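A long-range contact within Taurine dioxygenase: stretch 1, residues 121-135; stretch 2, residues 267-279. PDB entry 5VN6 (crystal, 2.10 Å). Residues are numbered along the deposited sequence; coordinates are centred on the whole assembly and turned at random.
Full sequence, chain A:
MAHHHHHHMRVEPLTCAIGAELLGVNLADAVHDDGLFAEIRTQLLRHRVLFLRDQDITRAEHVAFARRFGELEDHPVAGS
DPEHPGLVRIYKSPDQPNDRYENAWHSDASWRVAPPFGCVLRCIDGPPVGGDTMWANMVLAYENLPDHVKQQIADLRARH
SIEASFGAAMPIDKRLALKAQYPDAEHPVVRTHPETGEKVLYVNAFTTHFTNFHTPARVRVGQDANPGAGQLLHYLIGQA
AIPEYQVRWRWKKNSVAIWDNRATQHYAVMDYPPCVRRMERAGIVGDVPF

Stretch 1 121-135: LRCIDGPPVGGDTMW
Stretch 2 267-279: YAVMDYPPCVRRM

The stretches run antiparallel as two short ladders separated by loops. In the first, Cys-123 faces Met-279 (CA-CA 4.6 Å) and Asp-125 faces Arg-278 (CA-CA 5.2 Å); the one-residue shift is a beta bulge, with Ile-124 at phi/psi -89/-63°. Arg-278 O accepts from Ile-124 N (2.8 Å) and weakly from Asp-125 N (3.3 Å), while Arg-278 N donates to Asp-125 O (2.8 Å, 178°). In the second, Thr-133 faces Ala-268 (CA-CA 4.5 Å), and Met-134 and Tyr-267 exchange N-to-O bonds, each 2.8 Å; Val-269 N to Asp-132 O (2.9 Å) extends the pairing.

Between the ladders, Gly-130 (101/164°) and Gly-131 (78/28°) have positive phi. A CB on Gly-131 would lie 2.9 Å from Arg-277 NH1, a clash. Asp-271 (chi1 p) brings OD1 to Gly-131 N at 2.9 Å, and Arg-277 (t, t, p) directs NH1 to Gly-131 O at 2.8 Å, a weak bond at 117°.

Met-279 (m, m, m), buried, loses 100 Å² of the 947 Å² total: its CE reaches Leu-121 CD2 (3.7 Å) and its SD Cys-123 CB (3.9 Å). Arg-278 (m, t, m) lays a guanidinium face over Ile-124, NH1 to CG2 3.5 Å. Met-134 (m, t, p) sets CG 4.1 Å from Val-269 CG2.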

# COMPACT_ATOMS: atom_id res chain seq x y z
N LEU A 121 14.39 -6.52 -13.87
CA LEU A 121 15.15 -5.95 -12.76
C LEU A 121 15.68 -7.06 -11.88
O LEU A 121 14.91 -7.92 -11.44
CB LEU A 121 14.25 -5.00 -11.95
CG LEU A 121 14.87 -4.35 -10.70
CD1 LEU A 121 16.09 -3.51 -11.06
CD2 LEU A 121 13.84 -3.50 -9.94
N ARG A 122 16.99 -7.07 -11.62
CA ARG A 122 17.60 -8.09 -10.79
C ARG A 122 18.28 -7.47 -9.57
O ARG A 122 18.97 -6.45 -9.68
CB ARG A 122 18.63 -8.95 -11.58
CG ARG A 122 19.29 -10.00 -10.68
CD ARG A 122 19.97 -11.13 -11.41
NE ARG A 122 21.25 -10.72 -11.96
CZ ARG A 122 22.31 -11.51 -12.07
NH1 ARG A 122 22.26 -12.77 -11.65
NH2 ARG A 122 23.42 -11.02 -12.62
N CYS A 123 18.10 -8.09 -8.41
CA CYS A 123 18.77 -7.65 -7.19
C CYS A 123 20.10 -8.39 -7.08
O CYS A 123 20.12 -9.62 -7.02
CB CYS A 123 17.91 -7.92 -5.96
SG CYS A 123 18.69 -7.44 -4.38
N ILE A 124 21.19 -7.63 -7.00
CA ILE A 124 22.52 -8.22 -6.91
C ILE A 124 22.86 -8.46 -5.45
O ILE A 124 23.09 -9.60 -5.03
CB ILE A 124 23.56 -7.31 -7.59
CG1 ILE A 124 23.17 -7.03 -9.05
CG2 ILE A 124 24.93 -7.97 -7.52
CD1 ILE A 124 22.90 -8.27 -9.89
N ASP A 125 22.94 -7.38 -4.67
CA ASP A 125 23.13 -7.48 -3.23
C ASP A 125 22.31 -6.38 -2.56
O ASP A 125 21.93 -5.39 -3.18
CB ASP A 125 24.61 -7.37 -2.84
N GLY A 126 22.03 -6.58 -1.27
CA GLY A 126 21.21 -5.65 -0.53
C GLY A 126 21.04 -6.04 0.92
O GLY A 126 21.51 -7.09 1.37
N PRO A 127 20.34 -5.20 1.68
CA PRO A 127 20.14 -5.49 3.10
C PRO A 127 19.13 -6.59 3.30
O PRO A 127 18.26 -6.83 2.44
CB PRO A 127 19.63 -4.15 3.66
CG PRO A 127 18.91 -3.53 2.50
CD PRO A 127 19.63 -3.98 1.25
N PRO A 128 19.21 -7.32 4.42
CA PRO A 128 18.27 -8.43 4.64
C PRO A 128 16.84 -7.98 4.82
O PRO A 128 15.91 -8.75 4.55
CB PRO A 128 18.81 -9.10 5.91
CG PRO A 128 19.58 -8.01 6.61
CD PRO A 128 20.18 -7.18 5.52
N VAL A 129 16.63 -6.76 5.30
CA VAL A 129 15.29 -6.21 5.48
C VAL A 129 15.24 -4.83 4.85
O VAL A 129 16.22 -4.08 4.83
CB VAL A 129 14.90 -6.13 6.99
CG1 VAL A 129 15.15 -7.47 7.68
CG2 VAL A 129 15.68 -5.02 7.69
N GLY A 130 14.07 -4.49 4.31
CA GLY A 130 13.81 -3.17 3.78
C GLY A 130 13.93 -3.11 2.27
O GLY A 130 14.49 -4.00 1.62
N GLY A 131 13.38 -2.03 1.70
CA GLY A 131 13.51 -1.80 0.27
C GLY A 131 12.60 -2.62 -0.62
O GLY A 131 12.96 -2.89 -1.77
N ASP A 132 11.43 -3.02 -0.12
CA ASP A 132 10.44 -3.72 -0.94
C ASP A 132 10.02 -2.86 -2.13
O ASP A 132 10.12 -1.63 -2.11
CB ASP A 132 9.19 -4.05 -0.12
CG ASP A 132 9.43 -5.11 0.92
OD1 ASP A 132 10.58 -5.59 1.03
OD2 ASP A 132 8.47 -5.43 1.65
N THR A 133 9.51 -3.51 -3.18
CA THR A 133 8.93 -2.79 -4.31
C THR A 133 7.48 -3.24 -4.45
O THR A 133 7.16 -4.42 -4.24
CB THR A 133 9.71 -3.05 -5.62
OG1 THR A 133 11.10 -2.76 -5.41
CG2 THR A 133 9.18 -2.19 -6.78
N MET A 134 6.60 -2.29 -4.76
CA MET A 134 5.19 -2.59 -4.95
C MET A 134 4.78 -2.25 -6.37
O MET A 134 5.36 -1.36 -6.99
CB MET A 134 4.31 -1.79 -3.98
CG MET A 134 4.74 -1.93 -2.53
SD MET A 134 3.68 -0.94 -1.45
CE MET A 134 2.10 -1.74 -1.75
N TRP A 135 3.79 -2.99 -6.87
CA TRP A 135 3.16 -2.70 -8.15
C TRP A 135 1.65 -2.60 -7.96
O TRP A 135 1.09 -3.24 -7.07
CB TRP A 135 3.46 -3.79 -9.23
CG TRP A 135 4.84 -3.77 -9.78
CD1 TRP A 135 5.23 -3.28 -10.99
CD2 TRP A 135 6.03 -4.31 -9.16
NE1 TRP A 135 6.58 -3.46 -11.16
CE2 TRP A 135 7.09 -4.09 -10.06
CE3 TRP A 135 6.29 -4.94 -7.94
CZ2 TRP A 135 8.41 -4.48 -9.77
CZ3 TRP A 135 7.58 -5.33 -7.65
CH2 TRP A 135 8.63 -5.10 -8.56
N TYR A 267 6.22 1.33 -7.06
CA TYR A 267 6.61 2.18 -5.94
C TYR A 267 7.77 1.47 -5.26
O TYR A 267 7.60 0.34 -4.78
CB TYR A 267 5.42 2.38 -4.98
CG TYR A 267 5.53 3.43 -3.89
CD1 TYR A 267 4.68 4.52 -3.88
CD2 TYR A 267 6.43 3.30 -2.84
CE1 TYR A 267 4.73 5.48 -2.85
CE2 TYR A 267 6.49 4.27 -1.80
CZ TYR A 267 5.62 5.35 -1.82
OH TYR A 267 5.64 6.32 -0.84
N ALA A 268 8.95 2.09 -5.26
CA ALA A 268 10.11 1.55 -4.56
C ALA A 268 10.09 2.09 -3.13
O ALA A 268 10.28 3.29 -2.90
CB ALA A 268 11.41 1.93 -5.29
N VAL A 269 9.81 1.21 -2.17
CA VAL A 269 9.62 1.67 -0.79
C VAL A 269 10.94 2.13 -0.19
O VAL A 269 11.95 1.42 -0.21
CB VAL A 269 8.98 0.57 0.06
CG1 VAL A 269 8.66 1.11 1.43
CG2 VAL A 269 7.70 0.06 -0.61
N MET A 270 10.92 3.32 0.41
CA MET A 270 12.15 3.87 0.95
C MET A 270 12.10 3.88 2.48
O MET A 270 12.19 4.94 3.10
CB MET A 270 12.37 5.28 0.42
CG MET A 270 13.82 5.59 0.11
SD MET A 270 14.22 4.89 -1.50
CE MET A 270 13.16 5.89 -2.54
N ASP A 271 11.95 2.70 3.08
CA ASP A 271 11.91 2.55 4.53
C ASP A 271 13.28 2.34 5.15
O ASP A 271 13.37 2.26 6.38
CB ASP A 271 11.00 1.37 4.93
CG ASP A 271 11.44 0.05 4.31
OD1 ASP A 271 12.07 0.08 3.23
OD2 ASP A 271 11.14 -1.03 4.87
N TYR A 272 14.39 2.30 4.30
CA TYR A 272 15.67 1.86 4.85
C TYR A 272 16.62 3.03 5.08
O TYR A 272 16.58 4.03 4.35
CB TYR A 272 16.36 0.83 3.94
CG TYR A 272 16.46 1.17 2.46
CD1 TYR A 272 17.63 1.72 1.94
CD2 TYR A 272 15.41 0.92 1.58
CE1 TYR A 272 17.74 2.03 0.59
CE2 TYR A 272 15.52 1.22 0.22
CZ TYR A 272 16.68 1.77 -0.26
OH TYR A 272 16.80 2.08 -1.60
N PRO A 273 17.45 2.90 6.11
CA PRO A 273 18.53 3.87 6.36
C PRO A 273 19.60 3.77 5.28
O PRO A 273 19.56 2.87 4.43
CB PRO A 273 19.08 3.44 7.73
CG PRO A 273 18.02 2.57 8.33
CD PRO A 273 17.36 1.88 7.18
N PRO A 274 20.57 4.69 5.27
CA PRO A 274 21.65 4.62 4.27
C PRO A 274 22.34 3.27 4.31
O PRO A 274 22.87 2.84 5.34
CB PRO A 274 22.60 5.75 4.70
CG PRO A 274 21.76 6.69 5.46
CD PRO A 274 20.73 5.87 6.16
N CYS A 275 22.35 2.59 3.17
CA CYS A 275 22.95 1.27 3.07
C CYS A 275 23.38 1.03 1.63
O CYS A 275 23.11 1.84 0.74
CB CYS A 275 21.99 0.19 3.55
SG CYS A 275 20.62 -0.09 2.40
N VAL A 276 24.02 -0.11 1.41
CA VAL A 276 24.50 -0.48 0.09
C VAL A 276 23.51 -1.47 -0.49
O VAL A 276 23.33 -2.57 0.04
CB VAL A 276 25.92 -1.08 0.15
N ARG A 277 22.86 -1.07 -1.58
CA ARG A 277 21.96 -1.94 -2.32
C ARG A 277 22.32 -1.82 -3.79
O ARG A 277 22.46 -0.70 -4.30
CB ARG A 277 20.51 -1.56 -2.10
CG ARG A 277 19.54 -2.64 -2.53
CD ARG A 277 18.14 -2.28 -2.10
NE ARG A 277 17.52 -1.37 -3.05
CZ ARG A 277 16.26 -1.46 -3.46
NH1 ARG A 277 15.47 -2.43 -3.01
NH2 ARG A 277 15.78 -0.59 -4.35
N ARG A 278 22.44 -2.95 -4.47
CA ARG A 278 22.87 -2.97 -5.86
C ARG A 278 21.84 -3.71 -6.69
O ARG A 278 21.58 -4.89 -6.44
CB ARG A 278 24.26 -3.61 -6.00
CG ARG A 278 25.39 -2.73 -5.48
CD ARG A 278 26.78 -3.30 -5.78
NE ARG A 278 27.06 -4.53 -5.05
CZ ARG A 278 27.43 -5.67 -5.62
NH1 ARG A 278 27.58 -5.75 -6.93
NH2 ARG A 278 27.66 -6.74 -4.87
N MET A 279 21.26 -3.00 -7.66
CA MET A 279 20.29 -3.53 -8.61
C MET A 279 20.82 -3.34 -10.03
O MET A 279 21.66 -2.48 -10.28
CB MET A 279 18.92 -2.84 -8.48
CG MET A 279 18.46 -2.60 -7.06
SD MET A 279 17.72 -4.05 -6.29
CE MET A 279 16.23 -4.30 -7.24
O HOH W 1 12.99 -0.07 -2.69
O HOH W 2 10.40 -2.95 2.92